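SaTIE-TED (Staphylococcus aureus, PDB 6FX6) is the thioester domain of a cell-wall-anchored staphylococcal surface protein of unknown function, probably able to bond covalently to a target through an internal thioester. Local coordinates at residues 33-38 with 103-108; 19-22 with 28-31; 84-89 with 95-100; 78-83 with 130-135. All coordinates share one frame; numbering follows the deposited sequence.

In the fold
Contacts 1 and 2 share strand 30-40 of the eight-stranded antiparallel sheet, with centres 11 Å apart, and Ile20 of contact 2 packs on Trp35 of contact 1. Contact 1 reaches from that sheet to helix 94-107, which contact 3 joins to helix 72-87; contact 4 then joins helix 72-87 to helix 121-134. Contact 4 lies about 26 Å from contact 2, centre to centre, without touching it. Along the chain contact 2 closes first, contact 3 is nested within the loops closed by contacts 1 and 4, and those two loops cross. Together the four run from a hairpin within the sheet, through the tryptophan contact, into the helical layer.

Contact 1: 33-38 with 103-108; sequences DRWAKF and LIWELL. With ZN (zinc ion), chain C.
Trp35 and Trp105 meet through the six-membered ends of their indoles, CZ2 of Trp35 lying 3.8 Å from CZ3 of Trp105. The ring planes are 30° apart, but the centroids are separated by 5.6 Å: the rings are slid past one another with little overlap, and this is no full stack. The two side chains run in opposite directions, so CZ3 of Trp105 comes against the CZ2-CH2 side of Trp35; CH2 of Trp35 adds a second approach, 4.0 Å from CZ3 of Trp105. In Trp105 CG lies beside the backbone N (chi1 -79°), sending the indole off the helix toward the strand, where Tyr22 meets the same ring at a shallow angle. Its NE1 gives a weak hydrogen bond to Cys47 O. At the start of the 33-38 segment, well away from the indoles, Asp33 binds a zinc ion through OD1 at 2.0 Å, with water 1 at 2.2 Å from the metal. The other carboxylate oxygen, OD2, stands 3.0 Å from the zinc, so the grip is one-handed. Ile104 and Trp105 are consistent with the end of a TQxxIW sequence like that of other thioester domains. Trp35 also rests on Ile98, Gln101 and Met102, wedged between strand 30-40 and helix 94-107, while Ile104 faces Leu78 and Ile81 of helix 72-87.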
# COMPACT_ATOMS: atom_id res chain seq x y z
N ASP A 33 -4.09 15.27 -22.04
CA ASP A 33 -5.41 15.92 -21.94
C ASP A 33 -6.55 14.94 -21.61
O ASP A 33 -7.73 15.28 -21.72
CB ASP A 33 -5.70 16.74 -23.20
CG ASP A 33 -5.82 15.90 -24.47
OD1 ASP A 33 -5.43 14.72 -24.49
OD2 ASP A 33 -6.29 16.44 -25.47
N ARG A 34 -6.19 13.73 -21.20
CA ARG A 34 -7.11 12.79 -20.57
C ARG A 34 -6.28 11.81 -19.75
O ARG A 34 -5.05 11.78 -19.86
CB ARG A 34 -7.95 12.04 -21.61
CG ARG A 34 -7.12 11.30 -22.65
CD ARG A 34 -7.88 10.17 -23.34
NE ARG A 34 -6.96 9.28 -24.04
CZ ARG A 34 -7.29 8.36 -24.95
NH1 ARG A 34 -6.33 7.61 -25.50
NH2 ARG A 34 -8.56 8.18 -25.32
N TRP A 35 -6.96 10.99 -18.95
CA TRP A 35 -6.27 10.07 -18.06
C TRP A 35 -6.95 8.72 -18.00
O TRP A 35 -8.17 8.64 -17.81
CB TRP A 35 -6.14 10.68 -16.66
CG TRP A 35 -4.90 10.27 -15.99
CD1 TRP A 35 -4.62 9.05 -15.46
CD2 TRP A 35 -3.73 11.07 -15.79
NE1 TRP A 35 -3.35 9.03 -14.94
CE2 TRP A 35 -2.78 10.26 -15.13
CE3 TRP A 35 -3.39 12.40 -16.09
CZ2 TRP A 35 -1.51 10.74 -14.76
CZ3 TRP A 35 -2.13 12.86 -15.73
CH2 TRP A 35 -1.21 12.04 -15.07
N ALA A 36 -6.15 7.67 -18.17
CA ALA A 36 -6.64 6.30 -18.11
C ALA A 36 -6.60 5.84 -16.65
O ALA A 36 -5.53 5.81 -16.04
CB ALA A 36 -5.78 5.38 -18.96
N LYS A 37 -7.77 5.53 -16.10
CA LYS A 37 -7.85 4.87 -14.81
C LYS A 37 -7.96 3.38 -15.10
O LYS A 37 -9.02 2.90 -15.52
CB LYS A 37 -9.06 5.36 -14.01
CG LYS A 37 -9.09 4.87 -12.57
CD LYS A 37 -10.39 5.26 -11.90
CE LYS A 37 -10.40 4.89 -10.43
NZ LYS A 37 -11.72 5.15 -9.81
N PHE A 38 -6.86 2.66 -14.88
CA PHE A 38 -6.76 1.25 -15.25
C PHE A 38 -7.40 0.32 -14.24
O PHE A 38 -7.27 0.51 -13.02
CB PHE A 38 -5.29 0.85 -15.42
CG PHE A 38 -4.56 1.61 -16.50
CD1 PHE A 38 -4.83 1.38 -17.84
CD2 PHE A 38 -3.58 2.55 -16.16
CE1 PHE A 38 -4.15 2.08 -18.84
CE2 PHE A 38 -2.90 3.25 -17.15
CZ PHE A 38 -3.18 3.02 -18.49
N LEU A 103 2.64 10.34 -8.61
CA LEU A 103 3.66 10.09 -7.60
C LEU A 103 4.44 8.80 -7.87
O LEU A 103 5.66 8.77 -7.70
CB LEU A 103 3.05 10.05 -6.19
CG LEU A 103 4.03 9.91 -5.01
CD1 LEU A 103 5.16 10.92 -5.09
CD2 LEU A 103 3.28 10.05 -3.70
N ILE A 104 3.72 7.75 -8.28
CA ILE A 104 4.34 6.51 -8.76
C ILE A 104 5.30 6.82 -9.90
O ILE A 104 6.43 6.34 -9.91
CB ILE A 104 3.26 5.48 -9.21
CG1 ILE A 104 2.60 4.85 -7.98
CG2 ILE A 104 3.86 4.38 -10.10
CD1 ILE A 104 1.28 4.16 -8.26
N TRP A 105 4.85 7.64 -10.85
CA TRP A 105 5.68 8.02 -11.99
C TRP A 105 6.90 8.87 -11.63
O TRP A 105 7.90 8.80 -12.33
CB TRP A 105 4.86 8.74 -13.06
CG TRP A 105 4.03 7.87 -13.95
CD1 TRP A 105 4.02 6.50 -14.02
CD2 TRP A 105 3.12 8.32 -14.95
NE1 TRP A 105 3.14 6.08 -14.98
CE2 TRP A 105 2.58 7.17 -15.58
CE3 TRP A 105 2.71 9.58 -15.39
CZ2 TRP A 105 1.63 7.25 -16.60
CZ3 TRP A 105 1.77 9.66 -16.41
CH2 TRP A 105 1.24 8.50 -17.00
N GLU A 106 6.82 9.67 -10.57
CA GLU A 106 8.01 10.40 -10.07
C GLU A 106 9.15 9.47 -9.69
O GLU A 106 10.31 9.79 -9.92
CB GLU A 106 7.68 11.31 -8.88
CG GLU A 106 6.90 12.56 -9.25
CD GLU A 106 7.19 13.77 -8.37
OE1 GLU A 106 8.38 14.02 -8.07
OE2 GLU A 106 6.23 14.48 -7.99
N LEU A 107 8.81 8.32 -9.10
CA LEU A 107 9.81 7.31 -8.74
C LEU A 107 10.39 6.55 -9.93
O LEU A 107 11.46 5.96 -9.81
CB LEU A 107 9.23 6.30 -7.74
CG LEU A 107 8.93 6.83 -6.33
CD1 LEU A 107 8.30 5.70 -5.52
CD2 LEU A 107 10.19 7.35 -5.65
N LEU A 108 9.68 6.54 -11.05
CA LEU A 108 10.11 5.86 -12.27
C LEU A 108 10.61 6.83 -13.36
O LEU A 108 10.64 6.46 -14.54
CB LEU A 108 8.96 5.01 -12.80
CG LEU A 108 8.36 4.02 -11.80
CD1 LEU A 108 7.14 3.34 -12.38
CD2 LEU A 108 9.40 3.00 -11.37
ZN ZN C . -5.79 13.49 -25.98
O HOH W 1 -5.27 11.44 -25.37

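Contact 2: 19-22 with 28-31; sequences WIVY and ENFT
Tyr22 leans over the backbone of Phe30 and ends beside its ring. From CB the side chain turns to put CG between the backbone N and the carbonyl carbon (chi1 82°), which swings the ring across toward the partner strand. There CD1 sits 3.6 Å from Phe30 O, and the next ring atom, CE1, comes to 3.8 Å from CD1 of Phe30. The two rings lie on the same face of the sheet and point the same way, yet their planes are 70° apart, an oblique meeting that is neither a stack nor a T. At the tip, Tyr22 OH is hydrogen-bonded to Pro50 O and to Arg27 NH1; Arg27 also makes a cation-pi contact with Phe30, tying both aromatics to the turn. Beneath the rings the backbones pair twice: Tyr22 N gives a bond of 3.1 Å to Phe30 O, and Phe30 N one of 2.9 Å to Tyr22 O, both nearly straight at 165°. Val21 and Thr31 form the adjoining non-hydrogen-bonded pair on the other face, where Val21 CG2 approaches Thr31 OG1 at 4.0 Å. The Val21 CA-H also points at Phe30 O, 3.4 Å from CA to oxygen. Asn29, with positive phi and psi, bends the strand, and it faces Tyr22 together with Phe30. This is a G1 beta bulge, set where the antiparallel hairpin of strands 20-24 and 30-40 comes out of its turn.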
# COMPACT_ATOMS: atom_id res chain seq x y z
N TRP A 19 -3.96 17.93 -18.24
CA TRP A 19 -3.66 17.54 -16.86
C TRP A 19 -2.22 17.87 -16.49
O TRP A 19 -1.97 18.48 -15.45
CB TRP A 19 -3.94 16.05 -16.65
CG TRP A 19 -5.39 15.68 -16.71
CD1 TRP A 19 -6.01 14.97 -17.69
CD2 TRP A 19 -6.39 16.00 -15.75
NE1 TRP A 19 -7.35 14.83 -17.40
CE2 TRP A 19 -7.61 15.45 -16.20
CE3 TRP A 19 -6.38 16.70 -14.54
CZ2 TRP A 19 -8.81 15.59 -15.49
CZ3 TRP A 19 -7.57 16.83 -13.82
CH2 TRP A 19 -8.77 16.28 -14.30
N ILE A 20 -1.29 17.45 -17.35
CA ILE A 20 0.14 17.75 -17.20
C ILE A 20 0.83 17.87 -18.55
O ILE A 20 0.36 17.35 -19.57
CB ILE A 20 0.89 16.66 -16.40
CG1 ILE A 20 0.62 15.26 -16.98
CG2 ILE A 20 0.51 16.71 -14.93
CD1 ILE A 20 1.43 14.16 -16.33
N VAL A 21 1.96 18.58 -18.54
CA VAL A 21 2.95 18.50 -19.61
C VAL A 21 4.18 17.90 -18.95
O VAL A 21 4.75 18.52 -18.04
CB VAL A 21 3.26 19.88 -20.22
CG1 VAL A 21 4.37 19.76 -21.27
CG2 VAL A 21 2.00 20.49 -20.81
N TYR A 22 4.59 16.71 -19.39
CA TYR A 22 5.67 15.98 -18.73
C TYR A 22 6.64 15.32 -19.71
O TYR A 22 6.33 15.13 -20.88
CB TYR A 22 5.10 14.93 -17.77
CG TYR A 22 4.67 13.63 -18.42
CD1 TYR A 22 3.48 13.55 -19.13
CD2 TYR A 22 5.44 12.48 -18.28
CE1 TYR A 22 3.07 12.36 -19.72
CE2 TYR A 22 5.05 11.28 -18.86
CZ TYR A 22 3.86 11.22 -19.57
OH TYR A 22 3.47 10.02 -20.14
N GLU A 28 9.15 13.25 -24.54
CA GLU A 28 9.48 14.62 -24.12
C GLU A 28 8.30 15.55 -24.35
O GLU A 28 7.66 15.49 -25.41
CB GLU A 28 10.69 15.13 -24.91
CG GLU A 28 12.02 14.50 -24.54
CD GLU A 28 13.16 14.89 -25.47
OE1 GLU A 28 12.92 15.12 -26.67
OE2 GLU A 28 14.32 14.96 -25.00
N ASN A 29 8.01 16.40 -23.36
CA ASN A 29 6.98 17.44 -23.45
C ASN A 29 5.66 16.93 -24.04
O ASN A 29 5.12 17.49 -25.01
CB ASN A 29 7.52 18.65 -24.23
CG ASN A 29 8.66 19.33 -23.51
OD1 ASN A 29 8.49 19.84 -22.40
ND2 ASN A 29 9.84 19.34 -24.12
N PHE A 30 5.16 15.86 -23.43
CA PHE A 30 3.94 15.17 -23.84
C PHE A 30 2.78 15.77 -23.05
O PHE A 30 2.85 15.88 -21.82
CB PHE A 30 4.09 13.67 -23.52
CG PHE A 30 2.98 12.79 -24.04
CD1 PHE A 30 1.84 12.56 -23.27
CD2 PHE A 30 3.10 12.14 -25.26
CE1 PHE A 30 0.82 11.72 -23.73
CE2 PHE A 30 2.09 11.30 -25.73
CZ PHE A 30 0.95 11.09 -24.96
N THR A 31 1.72 16.16 -23.77
CA THR A 31 0.54 16.76 -23.16
C THR A 31 -0.51 15.69 -22.91
O THR A 31 -0.98 15.05 -23.85
CB THR A 31 -0.06 17.85 -24.08
OG1 THR A 31 0.94 18.84 -24.35
CG2 THR A 31 -1.28 18.51 -23.44

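Contact 3: 84-89 with 95-100; sequences FGYIAN and EQYIAT
Tyr97 stands edge-on to the face of Tyr86 in a T-shaped pair, with ring planes at 89° and centroids 5.5 Å apart. Under that edge CB of Tyr97 also lies over the Tyr86 face as a CH-pi contact, 3.6 Å from the ring atom CE1 of Tyr86. Both rings are thrown out with CG anti to the backbone N (chi1 -166° in Tyr86), and each hydroxyl finds its partner elsewhere: Tyr86 OH with Gln92 O and Lys37 NZ, Tyr97 OH with Ala45 O and Phe38 N. The two segments form the closed end of an antiparallel helical hairpin, helix 72-87 leading through a short loop into helix 94-107, and the first helix widens into a pi-type turn just before it stops. Gly85 has no side chain, and its CA comes within 5.4 Å of Thr100 CA. Gln96, bent at chi2, brings NE2 into the plane of the Gly85 carbonyl, with Gly85 O in the amide plane: the bond is 2.7 Å long, its hydrogen off line at 132°. Asn89 crosses Gln96 at about a right angle with its amide plane nearly parallel, and its ND2 turns back 2.9 Å to Phe84 O, tying the chain beyond the helix to its last turn. Thr100 OG1 lies 3.2 Å from Gly85 O and bonds Gln96 O at 2.8 Å, above the carbonyl plane and on the opposite face from Thr100 N.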
# COMPACT_ATOMS: atom_id res chain seq x y z
N PHE A 84 -1.83 3.40 0.12
CA PHE A 84 -2.22 4.57 0.92
C PHE A 84 -2.70 5.74 0.07
O PHE A 84 -3.54 6.53 0.52
CB PHE A 84 -1.08 5.01 1.83
CG PHE A 84 -0.76 4.01 2.90
CD1 PHE A 84 -1.62 3.86 3.99
CD2 PHE A 84 0.39 3.23 2.84
CE1 PHE A 84 -1.34 2.94 4.99
CE2 PHE A 84 0.67 2.31 3.84
CZ PHE A 84 -0.19 2.16 4.92
N GLY A 85 -2.17 5.85 -1.15
CA GLY A 85 -2.55 6.92 -2.07
C GLY A 85 -3.95 6.80 -2.62
O GLY A 85 -4.67 7.79 -2.70
N TYR A 86 -4.35 5.59 -3.00
CA TYR A 86 -5.66 5.44 -3.62
C TYR A 86 -6.51 4.31 -3.04
O TYR A 86 -7.62 4.58 -2.59
CB TYR A 86 -5.55 5.32 -5.15
CG TYR A 86 -6.89 5.50 -5.79
CD1 TYR A 86 -7.46 6.77 -5.90
CD2 TYR A 86 -7.65 4.40 -6.20
CE1 TYR A 86 -8.72 6.94 -6.44
CE2 TYR A 86 -8.91 4.56 -6.74
CZ TYR A 86 -9.44 5.83 -6.87
OH TYR A 86 -10.69 6.00 -7.41
N ILE A 87 -6.02 3.08 -3.04
CA ILE A 87 -6.87 1.92 -2.78
C ILE A 87 -7.46 1.90 -1.38
O ILE A 87 -8.65 1.59 -1.22
CB ILE A 87 -6.15 0.60 -3.14
CG1 ILE A 87 -5.98 0.52 -4.67
CG2 ILE A 87 -6.92 -0.63 -2.65
CD1 ILE A 87 -4.61 0.09 -5.11
N ALA A 88 -6.66 2.23 -0.37
CA ALA A 88 -7.15 2.37 1.01
C ALA A 88 -7.40 3.82 1.41
O ALA A 88 -7.59 4.10 2.59
CB ALA A 88 -6.18 1.71 1.98
N ASN A 89 -7.42 4.74 0.45
CA ASN A 89 -7.62 6.16 0.74
C ASN A 89 -9.11 6.50 0.82
O ASN A 89 -9.92 5.95 0.07
CB ASN A 89 -6.93 7.02 -0.32
CG ASN A 89 -6.65 8.43 0.16
OD1 ASN A 89 -7.56 9.24 0.29
ND2 ASN A 89 -5.38 8.72 0.44
N GLU A 95 -9.02 12.94 -9.17
CA GLU A 95 -7.84 13.72 -8.80
C GLU A 95 -6.87 12.93 -7.91
O GLU A 95 -5.67 12.98 -8.13
CB GLU A 95 -8.25 15.05 -8.12
CG GLU A 95 -8.88 16.08 -9.06
CD GLU A 95 -10.35 15.84 -9.39
OE1 GLU A 95 -10.96 14.88 -8.85
OE2 GLU A 95 -10.91 16.61 -10.20
N GLN A 96 -7.39 12.18 -6.93
CA GLN A 96 -6.53 11.31 -6.09
C GLN A 96 -5.86 10.21 -6.89
O GLN A 96 -4.67 9.95 -6.70
CB GLN A 96 -7.29 10.65 -4.92
CG GLN A 96 -7.13 11.30 -3.56
CD GLN A 96 -5.70 11.53 -3.12
OE1 GLN A 96 -5.27 12.66 -2.96
NE2 GLN A 96 -4.97 10.45 -2.89
N TYR A 97 -6.63 9.53 -7.74
CA TYR A 97 -6.07 8.51 -8.62
C TYR A 97 -4.93 9.07 -9.47
O TYR A 97 -3.87 8.46 -9.57
CB TYR A 97 -7.12 7.89 -9.55
CG TYR A 97 -6.51 6.86 -10.46
CD1 TYR A 97 -6.40 5.53 -10.06
CD2 TYR A 97 -5.98 7.22 -11.69
CE1 TYR A 97 -5.80 4.58 -10.88
CE2 TYR A 97 -5.38 6.29 -12.52
CZ TYR A 97 -5.29 4.97 -12.12
OH TYR A 97 -4.70 4.06 -12.96
N ILE A 98 -5.17 10.23 -10.08
CA ILE A 98 -4.17 10.89 -10.92
C ILE A 98 -2.94 11.25 -10.10
O ILE A 98 -1.81 10.99 -10.53
CB ILE A 98 -4.75 12.15 -11.62
CG1 ILE A 98 -5.72 11.72 -12.71
CG2 ILE A 98 -3.64 13.00 -12.24
CD1 ILE A 98 -6.55 12.85 -13.29
N ALA A 99 -3.15 11.84 -8.93
CA ALA A 99 -2.04 12.22 -8.03
C ALA A 99 -1.21 11.00 -7.64
O ALA A 99 0.02 11.05 -7.65
CB ALA A 99 -2.57 12.91 -6.78
N THR A 100 -1.89 9.90 -7.33
CA THR A 100 -1.21 8.65 -6.98
C THR A 100 -0.39 8.12 -8.17
O THR A 100 0.78 7.78 -8.00
CB THR A 100 -2.22 7.60 -6.49
OG1 THR A 100 -2.93 8.13 -5.37
CG2 THR A 100 -1.53 6.31 -6.07

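Contact 4: 78-83 with 130-135; sequences LTMISH and KSVKEA
Val132 straddles the CB of selenomethionine Met80, with CG2 at 3.7 Å and CG1 at 3.9 Å from that one carbon. With CG1 anti to the backbone N (chi1 172°), both methyls face the neighbouring helix, and CG2 also reaches down to the backbone, 4.0 Å from Met80 O and 4.3 Å from Ile81 N. Here the backbones are close, Met80 CA lying 6.1 Å from Val132 CA. The side-chain contact is narrow and apolar. Beyond CB, Met80 folds back on itself at chi2 and chi3, so that its selenium leads away from Val132 and the side chain instead packs on Leu229. Along the 130-135 segment the packing quickly opens: Ala135 CB stays 4.9 Å or more from the 78-83 segment, and Lys130 and Lys133 extend from the exposed side of the helix. Phe84, one residue past the 78-83 segment, touches Ser131 and Ala135 and so carries the helix pairing further. Ile81 turns its side chain the other way, onto Thr100, Ile104 and Leu107, so helix 72-87 packs against both helix 94-107 and helix 121-134, which also touch each other.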
# COMPACT_ATOMS: atom_id res chain seq x y z
N LEU A 78 6.42 1.50 -4.20
CA LEU A 78 5.36 1.51 -5.22
C LEU A 78 4.03 0.95 -4.69
O LEU A 78 2.97 1.50 -5.00
CB LEU A 78 5.79 0.76 -6.47
CG LEU A 78 6.93 1.40 -7.28
CD1 LEU A 78 7.54 0.38 -8.23
CD2 LEU A 78 6.45 2.62 -8.05
N THR A 79 4.09 -0.11 -3.89
CA THR A 79 2.89 -0.70 -3.30
C THR A 79 2.32 0.18 -2.18
O THR A 79 1.10 0.27 -2.02
CB THR A 79 3.12 -2.15 -2.78
OG1 THR A 79 4.14 -2.15 -1.78
CG2 THR A 79 3.53 -3.08 -3.92
N MSE A 80 3.21 0.83 -1.43
CA MSE A 80 2.81 1.80 -0.39
C MSE A 80 2.08 2.97 -0.97
O MSE A 80 1.06 3.41 -0.43
CB MSE A 80 4.00 2.41 0.37
CG MSE A 80 4.90 1.43 1.12
SE MSE A 80 3.86 0.57 2.54
CE MSE A 80 3.34 -1.08 1.59
N ILE A 81 2.60 3.50 -2.07
CA ILE A 81 1.97 4.64 -2.74
C ILE A 81 0.62 4.23 -3.33
O ILE A 81 -0.36 4.97 -3.20
CB ILE A 81 2.88 5.25 -3.83
CG1 ILE A 81 4.14 5.85 -3.18
CG2 ILE A 81 2.14 6.33 -4.61
CD1 ILE A 81 5.30 6.04 -4.13
N SER A 82 0.56 3.07 -3.97
CA SER A 82 -0.70 2.56 -4.49
C SER A 82 -1.71 2.38 -3.36
O SER A 82 -2.83 2.88 -3.44
CB SER A 82 -0.49 1.25 -5.24
OG SER A 82 -1.72 0.71 -5.70
N HIS A 83 -1.29 1.70 -2.29
CA HIS A 83 -2.19 1.38 -1.18
C HIS A 83 -2.73 2.62 -0.46
O HIS A 83 -3.95 2.85 -0.44
CB HIS A 83 -1.50 0.45 -0.18
CG HIS A 83 -2.36 0.08 0.98
ND1 HIS A 83 -3.36 -0.87 0.90
CD2 HIS A 83 -2.38 0.56 2.25
CE1 HIS A 83 -3.95 -0.97 2.08
NE2 HIS A 83 -3.38 -0.11 2.91
N LYS A 130 3.38 11.40 3.88
CA LYS A 130 3.17 11.35 5.34
C LYS A 130 2.60 10.00 5.78
O LYS A 130 3.03 9.46 6.80
CB LYS A 130 2.23 12.48 5.78
CG LYS A 130 1.98 12.58 7.28
CD LYS A 130 0.97 13.66 7.62
CE LYS A 130 0.82 13.85 9.12
NZ LYS A 130 -0.08 14.98 9.47
N SER A 131 1.63 9.47 5.03
CA SER A 131 1.05 8.15 5.32
C SER A 131 2.07 7.02 5.17
O SER A 131 2.10 6.10 5.99
CB SER A 131 -0.16 7.88 4.43
OG SER A 131 -1.27 8.65 4.82
N VAL A 132 2.88 7.09 4.11
CA VAL A 132 3.94 6.11 3.84
C VAL A 132 5.05 6.16 4.90
O VAL A 132 5.51 5.11 5.36
CB VAL A 132 4.53 6.28 2.42
CG1 VAL A 132 5.76 5.40 2.21
CG2 VAL A 132 3.46 5.98 1.37
N LYS A 133 5.48 7.36 5.28
CA LYS A 133 6.51 7.52 6.30
C LYS A 133 6.03 7.01 7.67
O LYS A 133 6.78 6.34 8.36
CB LYS A 133 6.96 8.98 6.41
CG LYS A 133 8.20 9.21 7.27
CD LYS A 133 8.70 10.64 7.12
CE LYS A 133 9.77 10.99 8.14
NZ LYS A 133 11.05 10.27 7.91
N GLU A 134 4.80 7.34 8.03
CA GLU A 134 4.20 6.88 9.30
C GLU A 134 4.08 5.35 9.40
O GLU A 134 4.21 4.79 10.49
CB GLU A 134 2.83 7.53 9.53
CG GLU A 134 2.92 8.99 9.98
CD GLU A 134 1.59 9.75 9.95
OE1 GLU A 134 0.60 9.27 9.34
OE2 GLU A 134 1.54 10.85 10.54
N ALA A 135 3.85 4.69 8.26
CA ALA A 135 3.76 3.22 8.20
C ALA A 135 5.07 2.48 8.53
O ALA A 135 5.03 1.28 8.77
CB ALA A 135 3.24 2.77 6.84